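PDB 3OYO: hemopexin fold protein CP4 from Vigna unguiculata, which is a calcium-binding seed protein with a four-bladed hemopexin-type beta-propeller fold, whose biological role is not firmly established. Local coordinates for residues P2-A7 with V16-K21; G32-T37 with G215-K220; I62-H67 with D119-S124; G135-R140 with G150-I155; I171-A176 with Y184-Q189. One frame throughout, in Å; residues are numbered along the deposited sequence.

Contact 1. Residues P2-A7 with V16-K21; sequences PYINAA and VYFFAK. With CA (calcium ion), chain C.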
# COMPACT_ATOMS: atom_id res chain seq x y z
N PRO A 2 -0.48 -7.48 11.80
CA PRO A 2 -1.12 -6.18 11.62
C PRO A 2 -2.48 -6.47 10.96
O PRO A 2 -2.60 -7.38 10.15
CB PRO A 2 -0.18 -5.46 10.65
CG PRO A 2 0.33 -6.54 9.78
CD PRO A 2 0.58 -7.70 10.80
N TYR A 3 -3.50 -5.75 11.36
CA TYR A 3 -4.84 -5.88 10.78
C TYR A 3 -4.82 -5.85 9.25
O TYR A 3 -5.33 -6.74 8.58
CB TYR A 3 -5.75 -4.81 11.38
CG TYR A 3 -6.32 -5.17 12.76
CD1 TYR A 3 -5.67 -6.10 13.56
CD2 TYR A 3 -7.51 -4.58 13.25
CE1 TYR A 3 -6.17 -6.46 14.80
CE2 TYR A 3 -8.02 -4.92 14.49
CZ TYR A 3 -7.34 -5.86 15.27
OH TYR A 3 -7.82 -6.27 16.48
N ILE A 4 -4.16 -4.83 8.68
CA ILE A 4 -4.05 -4.70 7.23
C ILE A 4 -2.53 -4.75 6.88
O ILE A 4 -1.72 -4.02 7.44
CB ILE A 4 -4.75 -3.39 6.73
CG1 ILE A 4 -6.26 -3.45 7.05
CG2 ILE A 4 -4.51 -3.17 5.20
CD1 ILE A 4 -6.99 -2.12 6.98
N ASN A 5 -2.18 -5.65 5.96
CA ASN A 5 -0.83 -5.82 5.59
C ASN A 5 -0.49 -5.07 4.31
O ASN A 5 0.67 -4.76 4.06
CB ASN A 5 -0.50 -7.31 5.45
CG ASN A 5 0.98 -7.60 5.65
OD1 ASN A 5 1.71 -6.73 6.12
ND2 ASN A 5 1.42 -8.84 5.39
N ALA A 6 -1.49 -4.79 3.47
CA ALA A 6 -1.19 -4.05 2.22
C ALA A 6 -2.47 -3.45 1.71
O ALA A 6 -3.55 -3.95 2.02
CB ALA A 6 -0.57 -5.00 1.18
N ALA A 7 -2.36 -2.39 0.91
CA ALA A 7 -3.55 -1.70 0.40
C ALA A 7 -3.18 -0.91 -0.82
O ALA A 7 -2.08 -0.38 -0.90
CB ALA A 7 -4.11 -0.74 1.47
N VAL A 16 -11.04 0.49 -2.80
CA VAL A 16 -9.70 0.13 -2.33
C VAL A 16 -9.62 -1.34 -2.01
O VAL A 16 -10.61 -1.93 -1.56
CB VAL A 16 -9.27 1.02 -1.10
CG1 VAL A 16 -10.25 0.88 0.06
CG2 VAL A 16 -7.80 0.73 -0.66
N TYR A 17 -8.42 -1.91 -2.21
CA TYR A 17 -8.10 -3.30 -1.87
C TYR A 17 -7.25 -3.30 -0.60
O TYR A 17 -6.22 -2.62 -0.50
CB TYR A 17 -7.36 -3.96 -3.02
CG TYR A 17 -8.14 -4.02 -4.32
CD1 TYR A 17 -9.06 -5.06 -4.57
CD2 TYR A 17 -7.98 -3.04 -5.31
CE1 TYR A 17 -9.76 -5.12 -5.77
CE2 TYR A 17 -8.70 -3.08 -6.47
CZ TYR A 17 -9.59 -4.12 -6.71
OH TYR A 17 -10.32 -4.12 -7.92
N PHE A 18 -7.71 -4.06 0.39
CA PHE A 18 -6.98 -4.29 1.66
C PHE A 18 -6.59 -5.74 1.65
O PHE A 18 -7.42 -6.59 1.35
CB PHE A 18 -7.87 -4.04 2.88
CG PHE A 18 -8.10 -2.56 3.20
CD1 PHE A 18 -7.25 -1.57 2.70
CD2 PHE A 18 -9.14 -2.18 4.04
CE1 PHE A 18 -7.45 -0.23 3.01
CE2 PHE A 18 -9.35 -0.83 4.36
CZ PHE A 18 -8.51 0.14 3.85
N PHE A 19 -5.32 -6.03 1.97
CA PHE A 19 -4.81 -7.42 2.04
C PHE A 19 -4.38 -7.77 3.47
O PHE A 19 -3.85 -6.93 4.21
CB PHE A 19 -3.61 -7.64 1.06
CG PHE A 19 -3.96 -7.35 -0.38
CD1 PHE A 19 -4.41 -8.38 -1.21
CD2 PHE A 19 -3.87 -6.05 -0.91
CE1 PHE A 19 -4.77 -8.11 -2.54
CE2 PHE A 19 -4.21 -5.79 -2.24
CZ PHE A 19 -4.65 -6.81 -3.06
N ALA A 20 -4.65 -9.02 3.86
CA ALA A 20 -4.22 -9.53 5.15
C ALA A 20 -4.01 -11.04 4.93
O ALA A 20 -4.94 -11.76 4.49
CB ALA A 20 -5.27 -9.25 6.25
N LYS A 21 -2.79 -11.48 5.25
CA LYS A 21 -2.29 -12.84 4.94
C LYS A 21 -2.50 -13.13 3.48
O LYS A 21 -2.20 -12.31 2.64
CB LYS A 21 -3.07 -13.91 5.73
CG LYS A 21 -3.46 -13.56 7.12
CD LYS A 21 -2.37 -13.82 8.11
CE LYS A 21 -3.07 -14.11 9.42
NZ LYS A 21 -2.31 -13.63 10.60
CA CA C . 2.99 -4.60 5.07
O HOH W 1 -0.45 -10.27 3.54
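Asn-5 and Ala-6 both face Phe-19 at a classic beta bulge, where the innermost strand of a hemopexin propeller blade starts to pair with the antiparallel strand 15-20. Phe-19 O receives two N-H groups, from Asn-5 N at 2.7 Å and from Ala-6 N at 3.3 Å; the first arrives nearly along the C=O axis, the second tilted out of the carbonyl plane. The strand bond from Phe-19 N back to Ala-6 O, 2.7 Å long, completes the pairing. On the face shared with Ala-7, Phe-18 has CG anti to its carbonyl carbon (chi1 -77°), which turns the ring toward Ile-4. Its CB lies 4.2 Å from Ile-4 CG2. Of the two ortho carbons, CD1 meets Ala-7 CB at 3.5 Å, near the ring plane, while CD2 lies 3.6 Å from Ile-4 CD1. Ile-4 CD1 stays over the Phe-18 ring past CE2 to CZ, a CH-pi contact 18° off the ring normal. Val-16 CG1 covers the opposite face. Beyond the two strands, Trp-216 meets Phe-18 edge-to-face. At the bulge Asn-5 faces the calcium ion in the central channel, which it binds through both its backbone O and its side-chain OD1, the latter at 2.7 Å. Asn-5 ND2 donates to a water whose O lies 2.8 Å from Lys-21 O, to which it donates in turn.

Contact 2. Residues G32-T37 with G215-K220; sequences GASSDT and GWPVLK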
# COMPACT_ATOMS: atom_id res chain seq x y z
N GLY A 32 -14.66 11.27 5.11
CA GLY A 32 -15.54 12.10 5.91
C GLY A 32 -16.70 11.35 6.56
O GLY A 32 -17.41 11.90 7.41
N ALA A 33 -16.91 10.10 6.15
CA ALA A 33 -18.02 9.28 6.65
C ALA A 33 -17.56 7.86 7.05
O ALA A 33 -16.57 7.31 6.52
CB ALA A 33 -19.14 9.21 5.62
N SER A 34 -18.26 7.30 8.04
CA SER A 34 -18.01 5.95 8.51
C SER A 34 -18.91 4.98 7.75
O SER A 34 -19.26 3.92 8.26
CB SER A 34 -18.29 5.87 10.00
OG SER A 34 -17.08 6.04 10.71
N SER A 35 -19.26 5.37 6.53
CA SER A 35 -20.22 4.64 5.71
C SER A 35 -19.60 3.68 4.71
O SER A 35 -20.20 3.42 3.65
CB SER A 35 -21.15 5.62 5.00
OG SER A 35 -22.01 6.25 5.95
N ASP A 36 -18.43 3.15 5.01
CA ASP A 36 -17.73 2.33 4.02
C ASP A 36 -18.42 0.98 3.79
O ASP A 36 -19.06 0.45 4.68
CB ASP A 36 -16.25 2.20 4.39
CG ASP A 36 -15.62 3.57 4.64
OD1 ASP A 36 -15.84 4.48 3.80
OD2 ASP A 36 -14.94 3.75 5.68
N THR A 37 -18.31 0.47 2.58
CA THR A 37 -19.05 -0.74 2.17
C THR A 37 -18.17 -1.80 1.46
O THR A 37 -17.34 -1.45 0.59
CB THR A 37 -20.25 -0.31 1.30
OG1 THR A 37 -21.40 -0.11 2.13
CG2 THR A 37 -20.57 -1.30 0.21
N GLY A 215 -12.67 3.31 12.56
CA GLY A 215 -12.69 4.15 11.38
C GLY A 215 -13.30 3.43 10.20
O GLY A 215 -13.86 4.07 9.33
N TRP A 216 -13.20 2.10 10.20
CA TRP A 216 -13.73 1.25 9.13
C TRP A 216 -14.55 0.13 9.79
O TRP A 216 -14.20 -1.06 9.64
CB TRP A 216 -12.59 0.61 8.28
CG TRP A 216 -11.51 1.57 7.85
CD1 TRP A 216 -10.55 2.14 8.65
CD2 TRP A 216 -11.30 2.10 6.54
NE1 TRP A 216 -9.77 2.98 7.91
CE2 TRP A 216 -10.19 2.98 6.61
CE3 TRP A 216 -11.93 1.90 5.30
CZ2 TRP A 216 -9.70 3.67 5.50
CZ3 TRP A 216 -11.44 2.61 4.18
CH2 TRP A 216 -10.33 3.47 4.29
N PRO A 217 -15.63 0.52 10.53
CA PRO A 217 -16.46 -0.41 11.32
C PRO A 217 -16.96 -1.61 10.51
O PRO A 217 -17.17 -2.68 11.08
CB PRO A 217 -17.65 0.46 11.79
CG PRO A 217 -17.68 1.59 10.81
CD PRO A 217 -16.22 1.88 10.55
N VAL A 218 -17.12 -1.44 9.19
CA VAL A 218 -17.54 -2.54 8.31
C VAL A 218 -16.58 -3.73 8.35
O VAL A 218 -16.94 -4.82 7.91
CB VAL A 218 -17.82 -2.08 6.85
CG1 VAL A 218 -16.50 -2.02 6.01
CG2 VAL A 218 -18.82 -2.95 6.19
N LEU A 219 -15.37 -3.56 8.89
CA LEU A 219 -14.42 -4.69 8.90
C LEU A 219 -14.63 -5.52 10.16
O LEU A 219 -14.10 -6.64 10.30
CB LEU A 219 -12.97 -4.19 8.78
CG LEU A 219 -12.57 -3.45 7.50
CD1 LEU A 219 -11.14 -3.11 7.63
CD2 LEU A 219 -12.87 -4.27 6.23
N LYS A 220 -15.42 -4.97 11.08
CA LYS A 220 -15.66 -5.64 12.37
C LYS A 220 -16.20 -7.05 12.16
O LYS A 220 -17.14 -7.25 11.40
CB LYS A 220 -16.63 -4.84 13.23
CG LYS A 220 -16.09 -3.54 13.74
CD LYS A 220 -17.23 -2.84 14.51
CE LYS A 220 -16.83 -1.49 15.11
NZ LYS A 220 -18.13 -0.85 15.53
O HOH W 2 -16.42 1.30 7.31
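In the loop between strands 23-28 and 37-44 of the first propeller blade, Asp-36 packs against Trp-216, just past helix 212-215, and Val-218 of the 3-10 turn 217-219. No direct hydrogen bond spans the two segments. Val-218 straddles the carbonyl of Asp-36: its CB lies 3.6 Å from Asp-36 O, and both methyls stay within 3.8 Å of that same oxygen. The carboxylate of Asp-36 crosses the indole obliquely, the planes 35° apart, with OD2 3.6 Å from Trp-216 CE3. A water lies between Asp-36 OD2 and Val-218 N, but both of its bonds are weak. The firmer polar partner of this buried carboxylate is Thr-30, whose backbone N donates to OD1 and so ties the acid to its own loop. Nearer the solvent, Pro-217 CG rests 3.8 Å from Ser-34 O. The 3-10 turn is held by Leu-219 N bonding to Trp-216 O at 2.9 Å. From here the indole reaches inward to Leu-27 on strand 23-28 and makes edge-to-face contacts with Phe-18 on strand 15-20, Tyr-184 on strand 182-187 and Tyr-191 on strand 190-195, bridging the first and last blades.

Contact 3. Residues I62-H67 with D119-S124; sequences IDCSFH and DSAFRS. With CA (calcium ion), chain C.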
# COMPACT_ATOMS: atom_id res chain seq x y z
N ILE A 62 0.09 -10.85 -0.08
CA ILE A 62 0.70 -9.57 -0.40
C ILE A 62 0.96 -8.77 0.88
O ILE A 62 0.03 -8.55 1.67
CB ILE A 62 -0.22 -8.81 -1.41
CG1 ILE A 62 -0.28 -9.57 -2.76
CG2 ILE A 62 0.17 -7.30 -1.55
CD1 ILE A 62 -1.43 -9.10 -3.68
N ASP A 63 2.21 -8.34 1.06
CA ASP A 63 2.60 -7.57 2.27
C ASP A 63 2.93 -6.10 1.93
O ASP A 63 3.41 -5.38 2.76
CB ASP A 63 3.81 -8.24 2.96
CG ASP A 63 5.04 -8.30 2.07
OD1 ASP A 63 5.10 -7.64 0.99
OD2 ASP A 63 6.01 -9.01 2.45
N CYS A 64 2.71 -5.68 0.68
CA CYS A 64 2.99 -4.31 0.27
C CYS A 64 2.50 -4.17 -1.13
O CYS A 64 2.58 -5.12 -1.89
CB CYS A 64 4.50 -3.96 0.38
SG CYS A 64 4.93 -2.31 -0.22
N SER A 65 1.97 -3.02 -1.50
CA SER A 65 1.47 -2.78 -2.85
C SER A 65 1.24 -1.28 -3.06
O SER A 65 1.05 -0.53 -2.13
CB SER A 65 0.15 -3.55 -3.09
OG SER A 65 -0.78 -3.18 -2.09
N PHE A 66 1.29 -0.83 -4.28
CA PHE A 66 0.93 0.53 -4.60
C PHE A 66 0.31 0.61 -6.00
O PHE A 66 0.62 -0.17 -6.89
CB PHE A 66 2.09 1.54 -4.43
CG PHE A 66 3.34 1.22 -5.24
CD1 PHE A 66 4.37 0.47 -4.68
CD2 PHE A 66 3.50 1.71 -6.57
CE1 PHE A 66 5.55 0.20 -5.40
CE2 PHE A 66 4.67 1.44 -7.30
CZ PHE A 66 5.71 0.70 -6.70
N HIS A 67 -0.58 1.58 -6.14
CA HIS A 67 -1.23 1.88 -7.39
C HIS A 67 -0.25 2.66 -8.25
O HIS A 67 0.50 3.54 -7.74
CB HIS A 67 -2.49 2.73 -7.08
CG HIS A 67 -3.06 3.46 -8.24
ND1 HIS A 67 -2.46 4.59 -8.77
CD2 HIS A 67 -4.20 3.27 -8.95
CE1 HIS A 67 -3.19 5.03 -9.78
NE2 HIS A 67 -4.25 4.25 -9.90
N ASP A 119 7.86 -2.76 3.75
CA ASP A 119 6.69 -2.73 4.65
C ASP A 119 5.41 -2.24 3.98
O ASP A 119 4.40 -2.87 4.09
CB ASP A 119 6.97 -1.86 5.85
CG ASP A 119 7.99 -2.48 6.78
OD1 ASP A 119 8.26 -3.69 6.64
OD2 ASP A 119 8.53 -1.77 7.60
N SER A 120 5.46 -1.07 3.32
CA SER A 120 4.25 -0.53 2.69
C SER A 120 4.72 0.55 1.70
O SER A 120 5.92 0.78 1.55
CB SER A 120 3.29 0.09 3.75
OG SER A 120 4.03 1.01 4.54
N ALA A 121 3.78 1.16 1.00
CA ALA A 121 4.09 2.18 -0.03
C ALA A 121 2.78 2.82 -0.51
O ALA A 121 1.72 2.17 -0.52
CB ALA A 121 4.81 1.48 -1.23
N PHE A 122 2.81 4.10 -0.89
CA PHE A 122 1.63 4.70 -1.47
C PHE A 122 2.03 5.57 -2.65
O PHE A 122 3.13 6.13 -2.71
CB PHE A 122 0.74 5.45 -0.44
CG PHE A 122 1.35 6.71 0.10
CD1 PHE A 122 2.12 6.69 1.28
CD2 PHE A 122 1.17 7.93 -0.57
CE1 PHE A 122 2.67 7.87 1.75
CE2 PHE A 122 1.74 9.11 -0.08
CZ PHE A 122 2.51 9.08 1.07
N ARG A 123 1.10 5.68 -3.59
CA ARG A 123 1.27 6.54 -4.77
C ARG A 123 1.27 8.04 -4.46
O ARG A 123 0.33 8.54 -3.84
CB ARG A 123 0.13 6.24 -5.75
CG ARG A 123 0.22 7.02 -7.05
CD ARG A 123 1.40 6.57 -7.90
NE ARG A 123 1.21 6.87 -9.33
CZ ARG A 123 1.55 8.02 -9.91
NH1 ARG A 123 2.07 9.02 -9.17
NH2 ARG A 123 1.36 8.18 -11.23
N SER A 124 2.30 8.75 -4.90
CA SER A 124 2.34 10.19 -4.69
C SER A 124 1.49 10.83 -5.79
O SER A 124 1.13 10.18 -6.80
CB SER A 124 3.77 10.71 -4.78
OG SER A 124 3.82 12.13 -4.73
CA CA C . 2.99 -4.60 5.07
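Asp-63 O and Asp-119 O come within 3.0 Å of each other because both bind the same calcium ion, at 2.5 Å from Asp-63 O and 2.4 Å from Asp-119 O. The ion thus draws together two carbonyls that would otherwise repel. Next outward, Cys-64 has SG anti to its backbone N (chi1 176°), which lays the sulfur across the neighbouring backbone, 3.5 Å from Ser-120 C. Ala-121 CB touches both this sulfur and Phe-66 CD1, the latter at 3.6 Å. Strands 64-67 and 120-123 are the innermost strands of successive blades in the hemopexin propeller. They run parallel, 3° apart with axes 5.4 Å from each other; no hydrogen bond joins the two strands themselves, and packing and the shared metal hold them side by side. At the far end Arg-123 bends at chi2 (68°) and carries its aliphatic part over His-67 O, which lies 3.2 Å from Arg-123 CD; Arg-123 CG also sits at the edge of the imidazole, 4.0 Å from His-67 ND1. The guanidinium is held by Thr-68 O, just past strand 64-67, on NE and by Gly-127 O on NH1. A bound sodium ion lies near the His-67 side chain. The carboxylates of Asp-63 and Asp-119 accept from Gly-78 N and Gly-135 N, which probably steadies the two carbonyls that hold the ion; Ser-120 OG is hydrogen-bonded to Ile-171 O.

Contact 4. Residues G135-R140 with G150-I155; sequences GNKYVR and GNIRNI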
# COMPACT_ATOMS: atom_id res chain seq x y z
N GLY A 135 10.89 -0.35 7.84
CA GLY A 135 11.29 0.04 9.19
C GLY A 135 11.06 1.52 9.37
O GLY A 135 10.04 2.05 8.95
N ASN A 136 12.05 2.20 9.95
CA ASN A 136 11.97 3.63 10.20
C ASN A 136 12.50 4.46 9.02
O ASN A 136 12.69 5.64 9.14
CB ASN A 136 12.73 3.96 11.50
CG ASN A 136 14.25 3.87 11.32
OD1 ASN A 136 14.75 3.23 10.41
ND2 ASN A 136 14.98 4.53 12.18
N LYS A 137 12.75 3.83 7.89
CA LYS A 137 13.26 4.50 6.69
C LYS A 137 12.19 4.58 5.61
O LYS A 137 11.27 3.78 5.57
CB LYS A 137 14.49 3.72 6.15
CG LYS A 137 15.74 3.74 7.02
CD LYS A 137 16.27 5.17 7.13
CE LYS A 137 17.70 5.32 7.72
NZ LYS A 137 17.84 4.65 9.05
N TYR A 138 12.33 5.55 4.71
CA TYR A 138 11.50 5.68 3.52
C TYR A 138 12.36 6.27 2.41
O TYR A 138 13.45 6.80 2.66
CB TYR A 138 10.28 6.57 3.74
CG TYR A 138 10.59 8.03 3.73
CD1 TYR A 138 10.98 8.69 4.91
CD2 TYR A 138 10.50 8.76 2.57
CE1 TYR A 138 11.28 10.05 4.89
CE2 TYR A 138 10.80 10.10 2.55
CZ TYR A 138 11.20 10.73 3.71
OH TYR A 138 11.49 12.05 3.65
N VAL A 139 11.89 6.12 1.16
CA VAL A 139 12.53 6.70 0.02
C VAL A 139 11.46 6.82 -1.08
O VAL A 139 10.55 5.99 -1.15
CB VAL A 139 13.70 5.79 -0.49
CG1 VAL A 139 13.13 4.59 -1.27
CG2 VAL A 139 14.67 6.57 -1.31
N ARG A 140 11.59 7.85 -1.93
CA ARG A 140 10.71 7.99 -3.07
C ARG A 140 11.36 7.36 -4.28
O ARG A 140 12.57 7.40 -4.42
CB ARG A 140 10.38 9.46 -3.34
CG ARG A 140 9.67 10.12 -2.22
CD ARG A 140 10.23 11.50 -1.95
NE ARG A 140 10.17 12.35 -3.12
CZ ARG A 140 10.99 13.38 -3.39
NH1 ARG A 140 11.97 13.74 -2.58
NH2 ARG A 140 10.82 14.06 -4.50
N GLY A 150 15.63 11.61 -4.29
CA GLY A 150 16.09 11.99 -2.95
C GLY A 150 16.83 10.86 -2.25
O GLY A 150 17.03 9.75 -2.80
N ASN A 151 17.24 11.12 -1.02
CA ASN A 151 17.93 10.12 -0.22
C ASN A 151 16.97 9.31 0.64
O ASN A 151 15.85 9.77 0.95
CB ASN A 151 18.96 10.79 0.67
CG ASN A 151 20.11 11.40 -0.13
OD1 ASN A 151 20.65 10.80 -1.08
ND2 ASN A 151 20.48 12.58 0.25
N ILE A 152 17.42 8.11 1.02
CA ILE A 152 16.72 7.30 2.00
C ILE A 152 16.75 8.09 3.31
O ILE A 152 17.83 8.52 3.74
CB ILE A 152 17.39 5.90 2.23
CG1 ILE A 152 17.48 5.12 0.90
CG2 ILE A 152 16.55 5.10 3.23
CD1 ILE A 152 18.25 3.79 0.99
N ARG A 153 15.59 8.29 3.95
CA ARG A 153 15.55 9.08 5.20
C ARG A 153 14.75 8.41 6.31
O ARG A 153 13.96 7.50 6.05
CB ARG A 153 14.98 10.48 4.91
CG ARG A 153 15.70 11.23 3.77
CD ARG A 153 14.91 12.47 3.37
NE ARG A 153 14.90 13.42 4.50
CZ ARG A 153 14.17 14.53 4.57
NH1 ARG A 153 13.36 14.86 3.57
NH2 ARG A 153 14.24 15.31 5.65
N ASN A 154 14.93 8.87 7.53
CA ASN A 154 14.06 8.40 8.62
C ASN A 154 12.70 9.01 8.45
O ASN A 154 12.59 10.20 8.08
CB ASN A 154 14.61 8.78 10.00
CG ASN A 154 15.96 8.19 10.27
OD1 ASN A 154 16.20 7.01 10.08
ND2 ASN A 154 16.87 9.03 10.71
N ILE A 155 11.65 8.22 8.73
CA ILE A 155 10.27 8.69 8.60
C ILE A 155 10.11 9.94 9.47
O ILE A 155 9.53 10.95 9.03
CB ILE A 155 9.25 7.58 9.01
CG1 ILE A 155 9.33 6.36 8.05
CG2 ILE A 155 7.84 8.15 9.01
CD1 ILE A 155 8.62 5.07 8.55
O HOH W 3 11.74 13.66 1.66
O HOH W 4 13.74 10.07 -0.78
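Tyr-138 and Arg-153 face each other as a hydrogen-bonded pair in the antiparallel hairpin that forms the outer half of a propeller blade. Tyr-138 N donates to Arg-153 O, and Arg-153 N returns the bond to Tyr-138 O, each at 2.9 Å. The close packing lies round Tyr-138 and toward helix 155-158. With CG between the backbone N and the carbonyl carbon (chi1 77°), the Tyr-138 ring swings over the partner strand; its CE1 lies 3.7 Å from Arg-153 CB, and Asn-154 O sits at its edge, in the ring plane. Beyond the last bridge, Ile-155 N, at the start of the helix, donates to Asn-136 O at 2.8 Å. On the other face Val-139 CG2 packs 3.9 Å from Ile-152 CG1. The solvent side is looser and relies on polar tips and waters. Arg-153 runs alongside Tyr-138, yet NH1 makes no hydrogen bond to the hydroxyl; one water connects them, 2.6 Å from Tyr-138 OH and 2.8 Å from Arg-153 NH1. Toward Gly-150 the strands part, and a second water receives from Arg-140 N and donates to Asn-151 O. Lys-137 curls back, bent at chi2 and chi4, to give NZ to Asn-154 OD1 at 3.1 Å, while Asn-154 ND2 is taken by Asp-157 in the helix. Strand 147-154 is an edge strand of its sheet; inward, Val-139 packs on Leu-132 and Tyr-138 on Phe-133 of strand 129-134, and Phe-159 meets the tyrosine ring edge-to-face beyond helix 155-158.

Contact 5. Residues I171-A176 with Y184-Q189; sequences IDACFA and YLFKGQ. With CA (calcium ion), chain C.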
# COMPACT_ATOMS: atom_id res chain seq x y z
N ILE A 171 5.46 1.57 9.09
CA ILE A 171 4.09 1.66 8.59
C ILE A 171 3.73 0.30 7.98
O ILE A 171 4.33 -0.11 6.96
CB ILE A 171 3.94 2.81 7.50
CG1 ILE A 171 4.35 4.17 8.09
CG2 ILE A 171 2.49 2.89 6.98
CD1 ILE A 171 4.42 5.38 7.15
N ASP A 172 2.73 -0.38 8.55
CA ASP A 172 2.30 -1.66 8.05
C ASP A 172 1.62 -1.63 6.70
O ASP A 172 1.74 -2.56 5.94
CB ASP A 172 1.39 -2.38 9.05
CG ASP A 172 2.15 -2.92 10.22
OD1 ASP A 172 3.25 -3.48 10.04
OD2 ASP A 172 1.65 -2.83 11.35
N ALA A 173 0.85 -0.59 6.41
CA ALA A 173 0.18 -0.50 5.13
C ALA A 173 -0.26 0.92 4.93
O ALA A 173 -0.34 1.68 5.92
CB ALA A 173 -1.03 -1.47 5.02
N CYS A 174 -0.54 1.29 3.68
CA CYS A 174 -1.02 2.64 3.36
C CYS A 174 -1.46 2.67 1.93
O CYS A 174 -1.11 1.77 1.18
CB CYS A 174 0.08 3.69 3.59
SG CYS A 174 1.71 3.33 2.94
N PHE A 175 -2.26 3.65 1.56
CA PHE A 175 -2.67 3.84 0.17
C PHE A 175 -3.03 5.30 -0.11
O PHE A 175 -3.38 6.06 0.81
CB PHE A 175 -3.85 2.93 -0.21
CG PHE A 175 -5.18 3.30 0.43
CD1 PHE A 175 -5.42 3.04 1.77
CD2 PHE A 175 -6.19 3.91 -0.34
CE1 PHE A 175 -6.64 3.37 2.31
CE2 PHE A 175 -7.38 4.25 0.18
CZ PHE A 175 -7.63 4.01 1.51
N ALA A 176 -2.93 5.69 -1.38
CA ALA A 176 -3.28 7.04 -1.79
C ALA A 176 -4.79 7.13 -1.99
O ALA A 176 -5.36 6.31 -2.71
CB ALA A 176 -2.57 7.41 -3.07
N TYR A 184 -3.88 7.19 3.66
CA TYR A 184 -4.18 6.56 4.93
C TYR A 184 -3.00 5.69 5.27
O TYR A 184 -2.49 4.97 4.39
CB TYR A 184 -5.46 5.70 4.78
CG TYR A 184 -6.70 6.52 4.58
CD1 TYR A 184 -7.33 7.15 5.66
CD2 TYR A 184 -7.25 6.70 3.30
CE1 TYR A 184 -8.51 7.89 5.46
CE2 TYR A 184 -8.42 7.45 3.11
CZ TYR A 184 -9.03 8.03 4.20
OH TYR A 184 -10.16 8.80 4.00
N LEU A 185 -2.58 5.74 6.53
CA LEU A 185 -1.45 4.94 7.04
C LEU A 185 -1.99 3.95 8.06
O LEU A 185 -2.87 4.31 8.85
CB LEU A 185 -0.37 5.83 7.70
CG LEU A 185 0.10 7.13 7.02
CD1 LEU A 185 1.29 7.72 7.80
CD2 LEU A 185 0.43 6.92 5.52
N PHE A 186 -1.47 2.73 8.05
CA PHE A 186 -2.00 1.68 8.96
C PHE A 186 -0.80 1.10 9.73
O PHE A 186 0.27 0.88 9.15
CB PHE A 186 -2.72 0.57 8.18
CG PHE A 186 -3.94 1.03 7.42
CD1 PHE A 186 -5.21 1.03 8.02
CD2 PHE A 186 -3.82 1.47 6.11
CE1 PHE A 186 -6.33 1.46 7.31
CE2 PHE A 186 -4.94 1.90 5.39
CZ PHE A 186 -6.20 1.88 5.99
N LYS A 187 -0.96 0.94 11.05
CA LYS A 187 0.10 0.38 11.90
C LYS A 187 -0.56 -0.48 12.98
O LYS A 187 -1.43 0.00 13.72
CB LYS A 187 0.91 1.50 12.54
CG LYS A 187 2.37 1.26 12.56
CD LYS A 187 2.79 0.11 13.45
CE LYS A 187 4.31 -0.11 13.50
NZ LYS A 187 5.09 1.15 13.74
N GLY A 188 -0.21 -1.75 13.04
CA GLY A 188 -0.87 -2.71 13.96
C GLY A 188 -2.38 -2.74 13.79
O GLY A 188 -2.88 -3.19 12.76
N GLN A 189 -3.09 -2.22 14.80
CA GLN A 189 -4.54 -2.17 14.86
C GLN A 189 -5.07 -0.76 14.56
O GLN A 189 -6.28 -0.57 14.43
CB GLN A 189 -5.02 -2.51 16.27
CG GLN A 189 -4.67 -3.88 16.76
CD GLN A 189 -5.22 -4.16 18.18
OE1 GLN A 189 -5.01 -5.24 18.73
NE2 GLN A 189 -5.93 -3.19 18.76
CA CA C . 2.99 -4.60 5.07
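Phe-175 and Tyr-184 lie side by side and point the same way, their rings nearly parallel, with planes at 25°, but slid so far apart that they barely overlap. The centroids of Phe-175 and Tyr-184 are 5.2 Å apart, and the touch is made by Phe-175 CZ against Tyr-184 CD2 at 3.3 Å. Phe-175 reaches it with CG between the backbone N and the carbonyl carbon (chi1 71°), over the neighbouring strand. The side chains of Phe-186 and Phe-175 run at a slant and their rings meet edge to edge, Phe-186 CE2 lying 3.8 Å from Phe-175 CE1. Ala-173 CB, opposite Phe-186 CB at 4.1 Å, continues this aromatic face. The other face of the hairpin is aliphatic: Leu-185 forks, with CD2 3.8 Å from Cys-174 CB and CD1 4.0 Å from Ile-171 CD1. These strands, 173-176 and 182-187, are the inner pair of the last propeller blade, and their antiparallel ladder starts in a classic beta bulge where Asp-172 and Ala-173 both face Phe-186. The bulge presents Asp-172 O to the central calcium ion at 2.5 Å, whereas the carboxylate turns the other way and OD2 takes the N-H of Gly-188 at 2.7 Å, nearly straight at 172°. Asp-172 thus serves the metal through its backbone, while its carboxylate, probably partly stabilised by that amide, ties the strands at the hairpin's open end.

From the N terminus, contact 1 closes the short hairpin 6-9/15-20 of the first blade. Contact 2 then opens at 32-37 and closes only at 215-220, spanning 177 residues; contacts 3, 4 and 5 all nest within its loop, one after another, and none cross. Contact 3 closes a 51-residue loop between the inner strands of the second and third blades, contact 4 the outer hairpin of the third, and contact 5 the inner hairpin of the fourth. Contacts 1, 3 and 5 converge on the calcium ion in the channel. Contacts 2 and 4 lie toward the periphery, on opposite sides of the chain's centre, with contact 2 joining the first blade to the C-terminal region and completing the ring.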